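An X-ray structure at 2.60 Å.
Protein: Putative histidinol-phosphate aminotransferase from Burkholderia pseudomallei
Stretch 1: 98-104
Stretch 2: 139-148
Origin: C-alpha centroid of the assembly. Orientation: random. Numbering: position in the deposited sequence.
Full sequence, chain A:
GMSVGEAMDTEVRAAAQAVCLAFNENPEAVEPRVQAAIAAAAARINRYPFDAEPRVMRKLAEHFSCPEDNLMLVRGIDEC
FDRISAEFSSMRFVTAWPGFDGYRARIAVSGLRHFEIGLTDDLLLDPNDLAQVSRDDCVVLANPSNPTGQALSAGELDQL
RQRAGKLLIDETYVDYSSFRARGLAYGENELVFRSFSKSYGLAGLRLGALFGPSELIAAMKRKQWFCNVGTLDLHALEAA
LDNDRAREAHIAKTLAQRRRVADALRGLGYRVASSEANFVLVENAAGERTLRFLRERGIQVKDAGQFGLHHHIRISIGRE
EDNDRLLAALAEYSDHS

Stretch 1 98-104: PGFDGYR
Stretch 2 139-148: VVLANPSNPT

The two stretches meet without a single direct hydrogen bond, although Phe100 N lies 2.9 Å from Asn146 O: the angle is poor, and the amide instead donates to a water, water 2, at 2.9 Å from Phe100 N. That water is also hydrogen-bonded to Ser145 OG, 3.0 Å away. A second water, water 1, also meets Ser145 OG, at 2.6 Å, but donates to Pro98 O at 2.9 Å. One serine hydroxyl, chi1 t, thus serves both waters, and the polar part of the contact is built through solvent rather than by direct pairing.

The backbone around these waters is irregular. Cis peptide bonds precede Pro98, Pro144 and Pro147, and the loop 143-148 follows a strand, 139-142, with phi/psi of -94/124 at Val139, -119/108 at Val140, -130/147 at Leu141 and -93/128 at Ala142. Asn146 is extended at -110/119, Pro147 turns to -108/12, and Thr148 follows at -77/-29. In stretch 1, Gly99 is almost fully extended at 171/-174, Phe100 sits at -56/130, and the chain is helical by Gly102 (-61/-38), continuing through Tyr103 and Arg104.

Register is set by two pairs: Phe100 CA lies 5.3 Å from Asn146 CA, and Tyr103 CA lies 8.0 Å from Val140 CA. As stretch 1 advances, its partners therefore run backward along stretch 2.

At the close end the backbones come near each other at Gly99. Gly99 C is 3.3 Å from Asn146 O, and Gly99 CA makes a CA-H...O contact with the same oxygen at 3.5 Å, with 123° at the hydrogen; Gly99 CA is also 4.2 Å from Pro147 CD. Phe100 (chi1 177°, t; chi2 63°) points its CA-to-CB bond sideways and brings CD1 to 3.8 Å from Asn146 ND2, which sits oblique to the ring. Asn146 has chi1 t and chi2 12°; its amide atoms hydrogen-bond elsewhere in the structure.

At the wide end, side chains fill the gap. Tyr103 points toward the strand with chi1 -43° (m) and chi2 -52°, and buries the largest area of any residue here, 73 Å² of its own surface. Val140, chi1 t, points back and lays CG1 over one ring face, 3.8 Å from the centroid and 14° off the normal, a CH-pi contact whose closest carbon pair is Tyr103 CE1 to Val140 CG1 at 3.7 Å. Farther along the strand, Ala142 CB approaches Tyr103 OH at 3.7 Å, while Leu141 points away. The alternation is the strand's rule: Val140 and Ala142 face the tyrosine.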

# COMPACT_ATOMS: atom_id res chain seq x y z
N PRO A 98 -16.01 -7.98 23.30
CA PRO A 98 -14.57 -8.01 22.99
C PRO A 98 -14.25 -8.79 21.73
O PRO A 98 -14.93 -9.76 21.42
CB PRO A 98 -13.96 -8.71 24.22
CG PRO A 98 -14.91 -8.41 25.32
CD PRO A 98 -16.26 -8.50 24.65
N GLY A 99 -13.21 -8.34 21.03
CA GLY A 99 -12.72 -8.93 19.80
C GLY A 99 -11.67 -8.02 19.18
O GLY A 99 -11.30 -7.02 19.80
N PHE A 100 -11.20 -8.35 17.97
CA PHE A 100 -10.19 -7.57 17.26
C PHE A 100 -10.65 -6.11 17.10
O PHE A 100 -11.78 -5.85 16.71
CB PHE A 100 -9.90 -8.22 15.90
CG PHE A 100 -8.91 -7.46 15.05
CD1 PHE A 100 -7.60 -7.27 15.48
CD2 PHE A 100 -9.29 -6.94 13.81
CE1 PHE A 100 -6.69 -6.55 14.70
CE2 PHE A 100 -8.37 -6.25 13.02
CZ PHE A 100 -7.08 -6.05 13.48
N ASP A 101 -9.77 -5.18 17.45
CA ASP A 101 -10.08 -3.75 17.52
C ASP A 101 -9.90 -3.00 16.19
O ASP A 101 -10.29 -1.82 16.11
CB ASP A 101 -9.17 -3.08 18.59
CG ASP A 101 -7.65 -3.16 18.38
OD1 ASP A 101 -7.18 -4.15 17.73
OD2 ASP A 101 -6.92 -2.28 18.90
N GLY A 102 -9.32 -3.65 15.18
CA GLY A 102 -9.09 -3.04 13.88
C GLY A 102 -10.34 -2.60 13.14
O GLY A 102 -10.33 -1.55 12.48
N TYR A 103 -11.42 -3.39 13.25
CA TYR A 103 -12.70 -3.08 12.60
C TYR A 103 -13.26 -1.80 13.19
O TYR A 103 -13.65 -0.91 12.42
CB TYR A 103 -13.70 -4.24 12.70
CG TYR A 103 -13.11 -5.61 12.45
CD1 TYR A 103 -12.36 -5.88 11.30
CD2 TYR A 103 -13.34 -6.67 13.32
CE1 TYR A 103 -11.80 -7.12 11.08
CE2 TYR A 103 -12.83 -7.94 13.08
CZ TYR A 103 -12.04 -8.15 11.97
OH TYR A 103 -11.51 -9.39 11.77
N ARG A 104 -13.19 -1.64 14.53
CA ARG A 104 -13.60 -0.40 15.20
C ARG A 104 -12.87 0.84 14.65
O ARG A 104 -13.50 1.88 14.47
CB ARG A 104 -13.34 -0.47 16.70
CG ARG A 104 -14.53 -0.87 17.53
CD ARG A 104 -14.20 -0.71 18.99
NE ARG A 104 -15.39 -0.95 19.82
CZ ARG A 104 -15.49 -0.59 21.09
NH1 ARG A 104 -14.51 0.07 21.69
NH2 ARG A 104 -16.59 -0.85 21.78
N VAL A 139 -21.83 -8.67 8.50
CA VAL A 139 -21.17 -9.21 9.69
C VAL A 139 -19.72 -9.51 9.36
O VAL A 139 -19.43 -10.22 8.39
CB VAL A 139 -21.92 -10.45 10.24
CG1 VAL A 139 -21.26 -10.97 11.50
CG2 VAL A 139 -23.39 -10.13 10.50
N VAL A 140 -18.80 -8.93 10.15
CA VAL A 140 -17.34 -9.07 10.02
C VAL A 140 -16.81 -9.70 11.31
O VAL A 140 -16.81 -9.05 12.36
CB VAL A 140 -16.62 -7.73 9.68
CG1 VAL A 140 -15.11 -7.91 9.60
CG2 VAL A 140 -17.16 -7.11 8.40
N LEU A 141 -16.40 -10.98 11.25
CA LEU A 141 -15.88 -11.72 12.40
C LEU A 141 -14.55 -12.41 12.10
O LEU A 141 -14.33 -12.87 10.97
CB LEU A 141 -16.88 -12.79 12.86
CG LEU A 141 -18.21 -12.30 13.42
CD1 LEU A 141 -19.25 -13.35 13.30
CD2 LEU A 141 -18.07 -11.79 14.84
N ALA A 142 -13.68 -12.50 13.11
CA ALA A 142 -12.39 -13.20 13.01
C ALA A 142 -12.58 -14.64 13.47
O ALA A 142 -13.16 -14.86 14.55
CB ALA A 142 -11.32 -12.49 13.82
N ASN A 143 -12.15 -15.63 12.64
CA ASN A 143 -12.25 -17.06 12.97
C ASN A 143 -10.91 -17.76 12.65
O ASN A 143 -10.59 -17.92 11.47
CB ASN A 143 -13.42 -17.73 12.26
CG ASN A 143 -13.69 -19.15 12.69
OD1 ASN A 143 -13.52 -19.50 13.85
ND2 ASN A 143 -14.17 -19.98 11.78
N PRO A 144 -10.10 -18.17 13.66
CA PRO A 144 -10.29 -18.04 15.12
C PRO A 144 -10.27 -16.59 15.54
O PRO A 144 -9.71 -15.75 14.82
CB PRO A 144 -9.10 -18.82 15.71
CG PRO A 144 -8.59 -19.69 14.59
CD PRO A 144 -8.83 -18.87 13.36
N SER A 145 -10.89 -16.26 16.69
CA SER A 145 -10.96 -14.88 17.18
C SER A 145 -9.67 -14.40 17.88
O SER A 145 -9.00 -15.16 18.58
CB SER A 145 -12.12 -14.72 18.15
OG SER A 145 -12.14 -13.40 18.69
N ASN A 146 -9.38 -13.11 17.72
CA ASN A 146 -8.30 -12.40 18.39
C ASN A 146 -8.96 -11.46 19.39
O ASN A 146 -9.83 -10.70 18.96
CB ASN A 146 -7.39 -11.68 17.37
CG ASN A 146 -6.26 -10.86 17.95
OD1 ASN A 146 -5.93 -10.93 19.13
ND2 ASN A 146 -5.63 -10.05 17.13
N PRO A 147 -8.73 -11.56 20.73
CA PRO A 147 -7.68 -12.33 21.44
C PRO A 147 -8.15 -13.59 22.19
O PRO A 147 -7.35 -14.13 22.98
CB PRO A 147 -7.22 -11.30 22.46
CG PRO A 147 -8.50 -10.61 22.88
CD PRO A 147 -9.40 -10.63 21.67
N THR A 148 -9.40 -14.06 21.97
CA THR A 148 -9.95 -15.19 22.73
C THR A 148 -9.40 -16.53 22.26
O THR A 148 -9.32 -17.47 23.05
CB THR A 148 -11.49 -15.19 22.66
OG1 THR A 148 -11.90 -15.43 21.32
CG2 THR A 148 -12.10 -13.88 23.18
O HOH W 1 -13.95 -12.13 20.12
O HOH W 2 -11.92 -10.94 16.97